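Local structure of fatty Acyl-Adenylate Ligase (Escherichia coli, 3PBK) at residues A58-A62 / F91-A96; E85-A89 / H156-K160. The protein is a member of the AMP-binding enzyme family, of the ANL clan, and holds 5'-O-[(S)-(dodecanoyloxy)(hydroxy)phosphoryl]adenosine in its ligand pocket. All blocks are in the same frame, centred on the assembly; numbering follows the deposited sequence.

Contact 1 (A58-A62 / F91-A96); sequences AEAGA and FACQYA
Segments 58-62 and 91-96 come together as two helices whose axes pass 7.3 Å apart at a crossing angle of -65°, with Ala58 nearest Ala92 and Ala62 nearest Ala96. Small residues make this close approach possible: the methyl of Ala92 lies against the backbone at Gly61, where there is no side chain to meet it. With so little between the helices, backbone reaches backbone. The CA of Ala92 sits 3.3 Å from the O of Ala58 in a nearly straight CA-H...O contact, and the CA of Ala62 makes a second, more bent one to the O of Ala92. Both carbonyl oxygens also accept a helical N-H within their own segment.

Tyr95 supplies the bulk. Its CB rests on the CB of Ala62, while the CB of Ala58 stands over one face of the Tyr95 ring, 4.1 Å from CD1 and displaced toward the rim. On Tyr95, chi1 of -84° sets CG anti to the carbonyl carbon, and the ring runs back alongside Ala58 and Glu59. The CG of Glu59 approaches CE2 of Tyr95 obliquely at 3.6 Å. The joint between helices 51-67 and 84-95 is therefore mainly apolar, and the polar ends of Glu59 and Tyr95 find their partners outside the two segments, the carboxylate in a salt bridge with Lys55 and the hydroxyl hydrogen-bonded to Asp27 of helix 22-29.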
loop_
_atom_site.group_PDB
_atom_site.type_symbol
_atom_site.label_atom_id
_atom_site.label_comp_id
_atom_site.label_asym_id
_atom_site.label_seq_id
_atom_site.Cartn_x
_atom_site.Cartn_y
_atom_site.Cartn_z
ATOM N N ALA A 58 -25.638 -3.897 4.804
ATOM C CA ALA A 58 -25.300 -2.945 3.746
ATOM C C ALA A 58 -26.546 -2.334 3.081
ATOM O O ALA A 58 -26.583 -1.130 2.822
ATOM C CB ALA A 58 -24.391 -3.590 2.705
ATOM N N GLU A 59 -27.560 -3.162 2.811
ATOM C CA GLU A 59 -28.829 -2.686 2.246
ATOM C C GLU A 59 -29.521 -1.703 3.185
ATOM O O GLU A 59 -29.898 -0.604 2.778
ATOM C CB GLU A 59 -29.770 -3.854 1.965
ATOM C CG GLU A 59 -29.494 -4.607 0.682
ATOM C CD GLU A 59 -30.239 -5.936 0.628
ATOM O OE1 GLU A 59 -31.136 -6.169 1.478
ATOM O OE2 GLU A 59 -29.924 -6.750 -0.263
ATOM N N ALA A 60 -29.696 -2.112 4.438
ATOM C CA ALA A 60 -30.298 -1.253 5.451
ATOM C C ALA A 60 -29.540 0.064 5.558
ATOM O O ALA A 60 -30.130 1.144 5.493
ATOM C CB ALA A 60 -30.324 -1.959 6.795
ATOM N N GLY A 61 -28.227 -0.033 5.725
ATOM C CA GLY A 61 -27.387 1.145 5.826
ATOM C C GLY A 61 -27.556 2.034 4.615
ATOM O O GLY A 61 -27.637 3.252 4.729
ATOM N N ALA A 62 -27.608 1.417 3.445
ATOM C CA ALA A 62 -27.831 2.163 2.220
ATOM C C ALA A 62 -29.096 3.033 2.329
ATOM O O ALA A 62 -29.121 4.181 1.876
ATOM C CB ALA A 62 -27.920 1.210 1.030
ATOM N N PHE A 91 -19.944 -0.759 2.227
ATOM C CA PHE A 91 -20.892 -1.345 1.280
ATOM C C PHE A 91 -22.260 -0.662 1.332
ATOM O O PHE A 91 -22.963 -0.560 0.324
ATOM C CB PHE A 91 -21.019 -2.851 1.501
ATOM C CG PHE A 91 -19.927 -3.639 0.845
ATOM C CD1 PHE A 91 -20.030 -4.006 -0.489
ATOM C CD2 PHE A 91 -18.788 -3.989 1.548
ATOM C CE1 PHE A 91 -19.024 -4.724 -1.103
ATOM C CE2 PHE A 91 -17.780 -4.706 0.938
ATOM C CZ PHE A 91 -17.897 -5.075 -0.388
ATOM N N ALA A 92 -22.625 -0.195 2.518
ATOM C CA ALA A 92 -23.790 0.644 2.653
ATOM C C ALA A 92 -23.669 1.784 1.650
ATOM O O ALA A 92 -24.661 2.232 1.081
ATOM C CB ALA A 92 -23.894 1.178 4.064
ATOM N N CYS A 93 -22.449 2.247 1.417
ATOM C CA CYS A 93 -22.246 3.317 0.459
ATOM C C CYS A 93 -22.475 2.846 -0.964
ATOM O O CYS A 93 -23.133 3.525 -1.754
ATOM C CB CYS A 93 -20.855 3.905 0.600
ATOM S SG CYS A 93 -20.780 5.115 1.907
ATOM N N GLN A 94 -21.929 1.677 -1.281
ATOM C CA GLN A 94 -22.040 1.105 -2.612
ATOM C C GLN A 94 -23.496 0.936 -3.009
ATOM O O GLN A 94 -23.888 1.326 -4.110
ATOM C CB GLN A 94 -21.326 -0.247 -2.665
ATOM C CG GLN A 94 -19.841 -0.180 -2.368
ATOM C CD GLN A 94 -19.139 0.869 -3.203
ATOM O OE1 GLN A 94 -18.400 1.690 -2.678
ATOM N NE2 GLN A 94 -19.374 0.849 -4.511
ATOM N N TYR A 95 -24.284 0.353 -2.103
ATOM C CA TYR A 95 -25.701 0.048 -2.328
ATOM C C TYR A 95 -26.551 1.299 -2.441
ATOM O O TYR A 95 -27.550 1.323 -3.157
ATOM C CB TYR A 95 -26.239 -0.815 -1.186
ATOM C CG TYR A 95 -25.975 -2.288 -1.362
ATOM C CD1 TYR A 95 -24.680 -2.793 -1.343
ATOM C CD2 TYR A 95 -27.022 -3.180 -1.550
ATOM C CE1 TYR A 95 -24.437 -4.144 -1.511
ATOM C CE2 TYR A 95 -26.787 -4.537 -1.716
ATOM C CZ TYR A 95 -25.495 -5.009 -1.694
ATOM O OH TYR A 95 -25.271 -6.350 -1.860
ATOM N N ALA A 96 -26.154 2.330 -1.708
ATOM C CA ALA A 96 -26.840 3.606 -1.741
ATOM C C ALA A 96 -26.322 4.463 -2.887
ATOM O O ALA A 96 -26.720 5.611 -3.037
ATOM C CB ALA A 96 -26.668 4.322 -0.428
#

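Contact 2 (E85-A89 / H156-K160); sequences EFVEA and HAWFK
Glu85 lies across the imidazole of His156 like a lid. The CB of Glu85 stands over one face, 3.8 Å from the centroid of the His156 ring, in a CH-pi contact offset toward the rim, and the carboxylate follows on, stacked with its plane only 25° from that of the ring. Because CG of Glu85 is anti to the carbonyl carbon (chi1 -73°) and the chain beyond is extended, the carboxylate settles over the CB-CG end of His156, with OE2 of Glu85 3.3 Å from CB of His156. Further round the imidazole, NE2 of His156 comes to 3.2 Å from the main-chain O of Glu85.

Helix 84-95 follows strand 75-79 and helix 156-160 follows strand 152-155, so the contact joins two beta-alpha units of one four-stranded parallel sheet; Ile132 of the intervening strand 130-133 touches both His156 and Phe159.

Lys160 crosses Glu85 at about a right angle, NZ of Lys160 making a long salt bridge of 3.7 Å to OE2 of Glu85. Glu88 OE1 is 4.0 Å from NZ of Lys160, near enough to feel its charge though too far for a salt bridge, and the stronger partner of Glu88 is Arg57. Phe159 turns its CE2 obliquely to the CB of Ala89 at 4.1 Å, while Arg64 of helix 51-67 makes a cation-pi contact with this ring.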
loop_
_atom_site.group_PDB
_atom_site.type_symbol
_atom_site.label_atom_id
_atom_site.label_comp_id
_atom_site.label_asym_id
_atom_site.label_seq_id
_atom_site.Cartn_x
_atom_site.Cartn_y
_atom_site.Cartn_z
ATOM N N GLU A 85 -17.823 -2.590 11.699
ATOM C CA GLU A 85 -18.534 -1.324 11.527
ATOM C C GLU A 85 -18.172 -0.629 10.240
ATOM O O GLU A 85 -19.035 -0.116 9.535
ATOM C CB GLU A 85 -18.184 -0.373 12.661
ATOM C CG GLU A 85 -18.810 -0.739 13.966
ATOM C CD GLU A 85 -18.933 0.462 14.867
ATOM O OE1 GLU A 85 -17.912 1.188 15.003
ATOM O OE2 GLU A 85 -20.047 0.675 15.420
ATOM N N PHE A 86 -16.875 -0.583 9.960
ATOM C CA PHE A 86 -16.394 0.113 8.785
ATOM C C PHE A 86 -16.788 -0.603 7.502
ATOM O O PHE A 86 -17.152 0.042 6.510
ATOM C CB PHE A 86 -14.888 0.258 8.805
ATOM C CG PHE A 86 -14.333 0.617 7.471
ATOM C CD1 PHE A 86 -14.390 1.925 7.017
ATOM C CD2 PHE A 86 -13.805 -0.359 6.638
ATOM C CE1 PHE A 86 -13.889 2.260 5.773
ATOM C CE2 PHE A 86 -13.308 -0.036 5.392
ATOM C CZ PHE A 86 -13.342 1.269 4.954
ATOM N N VAL A 87 -16.687 -1.932 7.514
ATOM C CA VAL A 87 -17.061 -2.725 6.354
ATOM C C VAL A 87 -18.508 -2.447 5.974
ATOM O O VAL A 87 -18.797 -2.148 4.818
ATOM C CB VAL A 87 -16.862 -4.234 6.590
ATOM C CG1 VAL A 87 -17.159 -5.019 5.319
ATOM C CG2 VAL A 87 -15.448 -4.510 7.054
ATOM N N GLU A 88 -19.414 -2.530 6.945
ATOM C CA GLU A 88 -20.831 -2.319 6.665
ATOM C C GLU A 88 -21.037 -0.952 6.042
ATOM O O GLU A 88 -21.681 -0.818 5.006
ATOM C CB GLU A 88 -21.667 -2.437 7.937
ATOM C CG GLU A 88 -21.581 -3.782 8.640
ATOM C CD GLU A 88 -22.145 -3.707 10.048
ATOM O OE1 GLU A 88 -23.002 -2.823 10.279
ATOM O OE2 GLU A 88 -21.734 -4.508 10.923
ATOM N N ALA A 89 -20.473 0.063 6.681
ATOM C CA ALA A 89 -20.591 1.435 6.204
ATOM C C ALA A 89 -20.150 1.586 4.751
ATOM O O ALA A 89 -20.778 2.298 3.965
ATOM C CB ALA A 89 -19.781 2.361 7.094
ATOM N N HIS A 156 -20.874 5.910 14.347
ATOM C CA HIS A 156 -21.439 4.702 13.767
ATOM C C HIS A 156 -22.774 4.392 14.422
ATOM O O HIS A 156 -23.681 3.873 13.779
ATOM C CB HIS A 156 -20.484 3.520 13.899
ATOM C CG HIS A 156 -19.576 3.346 12.723
ATOM N ND1 HIS A 156 -18.349 3.968 12.630
ATOM C CD2 HIS A 156 -19.717 2.620 11.589
ATOM C CE1 HIS A 156 -17.773 3.632 11.492
ATOM N NE2 HIS A 156 -18.580 2.813 10.842
ATOM N N ALA A 157 -22.891 4.722 15.706
ATOM C CA ALA A 157 -24.129 4.503 16.446
ATOM C C ALA A 157 -25.260 5.371 15.898
ATOM O O ALA A 157 -26.329 4.856 15.562
ATOM C CB ALA A 157 -23.918 4.769 17.916
ATOM N N TRP A 158 -25.028 6.682 15.804
ATOM C CA TRP A 158 -26.019 7.592 15.222
ATOM C C TRP A 158 -26.379 7.128 13.807
ATOM O O TRP A 158 -27.547 7.099 13.426
ATOM C CB TRP A 158 -25.530 9.051 15.208
ATOM C CG TRP A 158 -24.901 9.536 16.508
ATOM C CD1 TRP A 158 -24.954 8.919 17.733
ATOM C CD2 TRP A 158 -24.144 10.754 16.708
ATOM N NE1 TRP A 158 -24.261 9.660 18.671
ATOM C CE2 TRP A 158 -23.762 10.792 18.075
ATOM C CE3 TRP A 158 -23.747 11.810 15.866
ATOM C CZ2 TRP A 158 -23.004 11.842 18.618
ATOM C CZ3 TRP A 158 -22.994 12.856 16.411
ATOM C CH2 TRP A 158 -22.632 12.860 17.773
ATOM N N PHE A 159 -25.366 6.749 13.035
ATOM C CA PHE A 159 -25.588 6.203 11.703
ATOM C C PHE A 159 -26.511 4.975 11.737
ATOM O O PHE A 159 -27.504 4.920 11.006
ATOM C CB PHE A 159 -24.244 5.885 11.030
ATOM C CG PHE A 159 -24.355 4.989 9.820
ATOM C CD1 PHE A 159 -25.304 5.228 8.840
ATOM C CD2 PHE A 159 -23.484 3.917 9.653
ATOM C CE1 PHE A 159 -25.401 4.400 7.726
ATOM C CE2 PHE A 159 -23.569 3.091 8.539
ATOM C CZ PHE A 159 -24.529 3.333 7.576
ATOM N N LYS A 160 -26.191 3.996 12.583
ATOM C CA LYS A 160 -27.008 2.786 12.675
ATOM C C LYS A 160 -28.391 3.145 13.212
ATOM O O LYS A 160 -29.370 2.407 13.021
ATOM C CB LYS A 160 -26.346 1.731 13.567
ATOM C CG LYS A 160 -24.951 1.326 13.135
ATOM C CD LYS A 160 -24.583 -0.057 13.653
ATOM C CE LYS A 160 -23.066 -0.256 13.700
ATOM N NZ LYS A 160 -22.662 -1.637 14.121
#

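Overall arrangement
Along the chain the segments alternate: 58-62, then 85-89 and 91-96 on the single helix 84-95, and last 156-160. Contact 1 thus joins that helix to helix 51-67, and contact 2 joins an earlier turn of it to helix 156-160. Their centres are only 10 Å apart, and they meet at Phe159, whose ring packs on Gly61 and Ala92, so three helices close on one another. All four segments belong to the AMP-binding enzyme region. Contact 2 borders the four-stranded parallel sheet, and contact 1 continues the packing toward helix 22-29. Together they tie the helices beside that sheet to one another.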